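Molybdopterin biosynthesis moeA protein (Pyrococcus horikoshii, PDB 1WU2) probably takes part in molybdenum cofactor biosynthesis, acting at the step that inserts the metal into molybdopterin, as in related MoeA proteins. Local coordinates at residues D26-P31 / V179-K184; A41-T46 / V154-T159. All coordinates share one frame; numbering follows the deposited sequence.

Contact 1 (D26-P31 / V179-K184); sequences DTEKVP and VKVKPK
Glu28 and Val179 face each other as an antiparallel hydrogen-bonded pair, and both bonds of the pair are made. Glu28 N donates a hydrogen bond to Val179 O at 2.9 Å, while Val179 N reaches Glu28 O at 3.0 Å. Thr27 and Lys180 form the adjoining non-hydrogen-bonded pair, where the CA of Thr27 lies 3.3 Å from Val179 O in a CA-H...O contact. One step further, Val181 N points straight at Asp26 O over 3.2 Å (N-H...O 179°), although the donor stands 37° above that carbonyl's plane. The pairing thus ends in a third backbone bond just past the strand of Val179 and Lys180.

The carboxylate of Glu28 has more than one partner. Its CG lies between the backbone N and the carbonyl carbon (chi1 73°), and from there the extended chain crosses Val181 at about a right angle, bringing OE1 of Glu28 to 4.1 Å from CG2 of Val181. OE1 accepts a hydrogen bond from a water at 2.7 Å; the same water accepts from Lys182 N and so ties a further backbone donor to this carboxylate. OE1 also forms a salt bridge with Arg38, which should help keep it ionised. On the other strand, CB of Lys180 points away from 26-31, and its NZ is satisfied by a salt bridge to Glu23 and a hydrogen bond to Ile24 O.

Beside these polar groups, Val30 and Val179 touch through their CG2 methyls, 3.7 Å apart, with the two side chains crossing at about a right angle. The arrangement is a two-stranded antiparallel ribbon of sequence-distant strands, 27-31 and 176-180, from which the chain continues into strand 184-190 of the probable molybdopterin-binding domain.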
loop_
_atom_site.group_PDB
_atom_site.type_symbol
_atom_site.label_atom_id
_atom_site.label_comp_id
_atom_site.label_asym_id
_atom_site.label_seq_id
_atom_site.Cartn_x
_atom_site.Cartn_y
_atom_site.Cartn_z
ATOM N N ASP A 26 15.340 -16.450 -10.699
ATOM C CA ASP A 26 16.432 -15.961 -9.858
ATOM C C ASP A 26 15.952 -15.423 -8.512
ATOM O O ASP A 26 14.949 -14.715 -8.443
ATOM C CB ASP A 26 17.210 -14.858 -10.586
ATOM C CG ASP A 26 17.987 -15.373 -11.788
ATOM O OD1 ASP A 26 17.700 -16.496 -12.263
ATOM O OD2 ASP A 26 18.905 -14.715 -12.326
ATOM N N THR A 27 16.679 -15.771 -7.451
ATOM C CA THR A 27 16.435 -15.237 -6.113
ATOM C C THR A 27 17.719 -14.659 -5.515
ATOM O O THR A 27 18.808 -14.855 -6.048
ATOM C CB THR A 27 15.882 -16.329 -5.171
ATOM O OG1 THR A 27 16.936 -17.216 -4.783
ATOM C CG2 THR A 27 14.882 -17.239 -5.878
ATOM N N GLU A 28 17.569 -13.945 -4.401
ATOM C CA GLU A 28 18.698 -13.405 -3.644
ATOM C C GLU A 28 18.338 -13.216 -2.169
ATOM O O GLU A 28 17.176 -13.016 -1.821
ATOM C CB GLU A 28 19.171 -12.077 -4.244
ATOM C CG GLU A 28 18.239 -10.895 -4.006
ATOM C CD GLU A 28 18.660 -9.657 -4.771
ATOM O OE1 GLU A 28 17.773 -8.937 -5.270
ATOM O OE2 GLU A 28 19.881 -9.397 -4.876
ATOM N N LYS A 29 19.348 -13.269 -1.308
ATOM C CA LYS A 29 19.150 -13.115 0.127
ATOM C C LYS A 29 19.356 -11.651 0.501
ATOM O O LYS A 29 20.436 -11.097 0.289
ATOM C CB LYS A 29 20.118 -14.015 0.907
ATOM C CG LYS A 29 19.527 -15.357 1.360
ATOM C CD LYS A 29 20.065 -16.546 0.550
ATOM C CE LYS A 29 20.180 -17.818 1.394
ATOM N NZ LYS A 29 21.542 -17.976 1.996
ATOM N N VAL A 30 18.312 -11.025 1.038
ATOM C CA VAL A 30 18.384 -9.634 1.488
ATOM C C VAL A 30 18.221 -9.575 3.004
ATOM O O VAL A 30 17.497 -10.387 3.575
ATOM C CB VAL A 30 17.317 -8.744 0.802
ATOM C CG1 VAL A 30 17.490 -8.777 -0.713
ATOM C CG2 VAL A 30 15.890 -9.159 1.194
ATOM N N PRO A 31 18.886 -8.620 3.657
ATOM C CA PRO A 31 18.803 -8.497 5.117
ATOM C C PRO A 31 17.423 -8.034 5.575
ATOM O O PRO A 31 16.710 -7.400 4.801
ATOM C CB PRO A 31 19.868 -7.446 5.445
ATOM C CG PRO A 31 20.011 -6.652 4.207
ATOM C CD PRO A 31 19.759 -7.589 3.068
ATOM N N VAL A 179 14.327 -13.773 -1.374
ATOM C CA VAL A 179 13.262 -13.104 -2.116
ATOM C C VAL A 179 13.571 -13.115 -3.613
ATOM O O VAL A 179 14.716 -13.307 -4.017
ATOM C CB VAL A 179 13.066 -11.641 -1.642
ATOM C CG1 VAL A 179 12.570 -11.604 -0.207
ATOM C CG2 VAL A 179 14.353 -10.823 -1.791
ATOM N N LYS A 180 12.549 -12.909 -4.434
ATOM C CA LYS A 180 12.736 -12.839 -5.878
ATOM C C LYS A 180 13.551 -11.601 -6.251
ATOM O O LYS A 180 13.416 -10.542 -5.631
ATOM C CB LYS A 180 11.387 -12.790 -6.603
ATOM C CG LYS A 180 10.518 -14.024 -6.416
ATOM C CD LYS A 180 10.936 -15.160 -7.328
ATOM C CE LYS A 180 9.826 -16.186 -7.474
ATOM N NZ LYS A 180 10.235 -17.329 -8.333
ATOM N N VAL A 181 14.403 -11.755 -7.260
ATOM C CA VAL A 181 15.098 -10.630 -7.870
ATOM C C VAL A 181 14.052 -9.771 -8.569
ATOM O O VAL A 181 13.146 -10.297 -9.217
ATOM C CB VAL A 181 16.167 -11.106 -8.887
ATOM C CG1 VAL A 181 16.669 -9.951 -9.752
ATOM C CG2 VAL A 181 17.332 -11.767 -8.158
ATOM N N LYS A 182 14.172 -8.456 -8.406
ATOM C CA LYS A 182 13.257 -7.506 -9.022
ATOM C C LYS A 182 13.408 -7.572 -10.535
ATOM O O LYS A 182 14.522 -7.426 -11.041
ATOM C CB LYS A 182 13.564 -6.084 -8.560
ATOM C CG LYS A 182 13.410 -5.858 -7.073
ATOM C CD LYS A 182 13.428 -4.373 -6.752
ATOM C CE LYS A 182 13.317 -4.118 -5.263
ATOM N NZ LYS A 182 13.195 -2.663 -4.983
ATOM N N PRO A 183 12.309 -7.792 -11.260
ATOM C CA PRO A 183 12.354 -7.758 -12.723
ATOM C C PRO A 183 12.856 -6.409 -13.211
ATOM O O PRO A 183 12.369 -5.373 -12.763
ATOM C CB PRO A 183 10.889 -7.960 -13.134
ATOM C CG PRO A 183 10.231 -8.584 -11.964
ATOM C CD PRO A 183 10.954 -8.082 -10.760
ATOM N N LYS A 184 13.839 -6.425 -14.100
ATOM C CA LYS A 184 14.328 -5.204 -14.715
ATOM C C LYS A 184 13.353 -4.795 -15.818
ATOM O O LYS A 184 13.078 -5.573 -16.723
ATOM C CB LYS A 184 15.728 -5.426 -15.283
ATOM C CG LYS A 184 16.783 -5.731 -14.221
ATOM C CD LYS A 184 18.014 -6.433 -14.814
ATOM C CE LYS A 184 18.595 -7.501 -13.880
ATOM N NZ LYS A 184 19.028 -8.727 -14.627
HETATM O O HOH W 1 16.842 -7.297 -7.150
#

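Contact 2 (A41-T46 / V154-T159); sequences AEDIVT and VLRKGT
A minimal two-stranded antiparallel sheet, strand 44-45 against 153-155, is centred on the hydrogen-bonded pair Ile44 and Leu155. Ile44 N donates to Leu155 O at 3.0 Å, and Val154 N returns a bond to Ile44 O at 3.1 Å. The CB atoms of Ile44 and Leu155 lie on the same face, 4.2 Å apart, and CG2 of Ile44 meets CG2 of Val154. Helix 163-171 adds Leu169 against Ile44, and Leu155 packs on Leu370 of the second subunit.

Beyond the sheet a side chain takes over the backbone's role. Asp43 has CG anti to its carbonyl carbon (chi1 -73°), and OD1 accepts from Lys157 N at 3.0 Å with an N-H...O angle of 146°. OD2 is 4.5 Å from Arg156 NH1, an approach of opposite charges too long for a salt bridge. Lys157 lays its chain over Ala41 O, with CG and CE each 3.5 Å from that oxygen, and NZ goes on to a salt bridge with Glu23. An alanine at Asp43 would probably leave Lys157 N without this acceptor and Arg156 without the nearby negative charge. The type II turn from Arg156 to Thr159 follows at once, and Thr159 OG1 donates to Arg156 O at 2.7 Å. Carboxylate and hydroxyl thus fix the chain's exit from the sheet where strand pairing has ended.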
loop_
_atom_site.group_PDB
_atom_site.type_symbol
_atom_site.label_atom_id
_atom_site.label_comp_id
_atom_site.label_asym_id
_atom_site.label_seq_id
_atom_site.Cartn_x
_atom_site.Cartn_y
_atom_site.Cartn_z
ATOM N N ALA A 41 10.635 -15.765 -2.185
ATOM C CA ALA A 41 10.912 -16.721 -3.255
ATOM C C ALA A 41 10.335 -18.102 -2.963
ATOM O O ALA A 41 10.058 -18.868 -3.887
ATOM C CB ALA A 41 12.409 -16.832 -3.479
ATOM N N GLU A 42 10.173 -18.420 -1.681
ATOM C CA GLU A 42 9.707 -19.740 -1.259
ATOM C C GLU A 42 8.970 -19.698 0.080
ATOM O O GLU A 42 8.973 -18.681 0.774
ATOM C CB GLU A 42 10.900 -20.702 -1.154
ATOM C CG GLU A 42 11.977 -20.256 -0.168
ATOM C CD GLU A 42 13.196 -21.169 -0.157
ATOM O OE1 GLU A 42 13.018 -22.412 -0.180
ATOM O OE2 GLU A 42 14.333 -20.645 -0.117
ATOM N N ASP A 43 8.336 -20.815 0.428
ATOM C CA ASP A 43 7.780 -21.012 1.763
ATOM C C ASP A 43 8.898 -20.914 2.806
ATOM O O ASP A 43 10.017 -21.378 2.574
ATOM C CB ASP A 43 7.118 -22.393 1.879
ATOM C CG ASP A 43 5.793 -22.495 1.124
ATOM O OD1 ASP A 43 5.187 -21.463 0.760
ATOM O OD2 ASP A 43 5.273 -23.593 0.860
ATOM N N ILE A 44 8.583 -20.305 3.946
ATOM C CA ILE A 44 9.486 -20.228 5.088
ATOM C C ILE A 44 8.970 -21.210 6.130
ATOM O O ILE A 44 7.853 -21.069 6.620
ATOM C CB ILE A 44 9.511 -18.790 5.663
ATOM C CG1 ILE A 44 9.953 -17.781 4.597
ATOM C CG2 ILE A 44 10.422 -18.709 6.882
ATOM C CD1 ILE A 44 11.355 -17.994 4.065
ATOM N N VAL A 45 9.780 -22.216 6.442
ATOM C CA VAL A 45 9.434 -23.225 7.435
ATOM C C VAL A 45 10.294 -23.018 8.675
ATOM O O VAL A 45 11.516 -22.935 8.582
ATOM C CB VAL A 45 9.663 -24.656 6.896
ATOM C CG1 VAL A 45 9.229 -25.695 7.924
ATOM C CG2 VAL A 45 8.922 -24.860 5.584
ATOM N N THR A 46 9.645 -22.926 9.828
ATOM C CA THR A 46 10.341 -22.799 11.105
ATOM C C THR A 46 11.009 -24.111 11.522
ATOM O O THR A 46 10.453 -25.188 11.316
ATOM C CB THR A 46 9.361 -22.299 12.208
ATOM O OG1 THR A 46 10.044 -22.185 13.458
ATOM C CG2 THR A 46 8.252 -23.305 12.506
ATOM N N VAL A 154 5.195 -20.757 8.104
ATOM C CA VAL A 154 4.803 -19.512 8.769
ATOM C C VAL A 154 4.550 -18.375 7.774
ATOM O O VAL A 154 3.761 -17.475 8.051
ATOM C CB VAL A 154 5.860 -19.065 9.820
ATOM C CG1 VAL A 154 6.180 -20.209 10.770
ATOM C CG2 VAL A 154 7.143 -18.557 9.156
ATOM N N LEU A 155 5.235 -18.414 6.634
ATOM C CA LEU A 155 5.030 -17.443 5.560
ATOM C C LEU A 155 5.052 -18.147 4.208
ATOM O O LEU A 155 6.005 -18.858 3.892
ATOM C CB LEU A 155 6.121 -16.372 5.587
ATOM C CG LEU A 155 6.048 -15.347 6.721
ATOM C CD1 LEU A 155 7.365 -14.594 6.833
ATOM C CD2 LEU A 155 4.899 -14.383 6.507
ATOM N N ARG A 156 4.007 -17.936 3.412
ATOM C CA ARG A 156 3.883 -18.585 2.111
ATOM C C ARG A 156 4.722 -17.883 1.060
ATOM O O ARG A 156 5.081 -16.713 1.211
ATOM C CB ARG A 156 2.424 -18.600 1.639
ATOM C CG ARG A 156 1.449 -19.288 2.581
ATOM C CD ARG A 156 1.503 -20.804 2.540
ATOM N NE ARG A 156 0.681 -21.396 3.598
ATOM C CZ ARG A 156 0.774 -22.656 4.022
ATOM N NH1 ARG A 156 1.650 -23.499 3.480
ATOM N NH2 ARG A 156 -0.024 -23.083 4.997
ATOM N N LYS A 157 5.011 -18.614 -0.013
ATOM C CA LYS A 157 5.670 -18.077 -1.195
ATOM C C LYS A 157 4.763 -17.034 -1.846
ATOM O O LYS A 157 3.560 -17.243 -1.971
ATOM C CB LYS A 157 5.961 -19.215 -2.184
ATOM C CG LYS A 157 6.572 -18.789 -3.517
ATOM C CD LYS A 157 6.489 -19.919 -4.550
ATOM C CE LYS A 157 7.215 -19.566 -5.843
ATOM N NZ LYS A 157 6.816 -18.232 -6.385
ATOM N N GLY A 158 5.350 -15.911 -2.250
ATOM C CA GLY A 158 4.610 -14.834 -2.887
ATOM C C GLY A 158 4.180 -13.744 -1.922
ATOM O O GLY A 158 3.692 -12.697 -2.341
ATOM N N THR A 159 4.371 -13.984 -0.628
ATOM C CA THR A 159 4.030 -13.008 0.395
ATOM C C THR A 159 4.840 -11.733 0.189
ATOM O O THR A 159 6.036 -11.791 -0.085
ATOM C CB THR A 159 4.303 -13.592 1.795
ATOM O OG1 THR A 159 3.453 -14.722 2.019
ATOM C CG2 THR A 159 3.914 -12.610 2.899
#

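In the fold
Both contacts are partly buried, and each joins distant parts of the chain through a short antiparallel sheet. They meet directly: Thr27 CG2 lies 3.5 Å from Ala41 CB, and the centres of the two contacts are about 14 Å apart. Strand 176-180, whose last two residues belong to contact 1, also meets contact 2, Ile44 packing on Val177. Glu23 links them further, forming salt bridges with both Lys180 and Lys157. Their chemistry differs with position. In contact 1, which touches no other chain, a glutamate reaches the backbone of Lys182 through a water, whereas in contact 2 an aspartate takes the N-H of Lys157 directly and Leu155 reaches the second subunit.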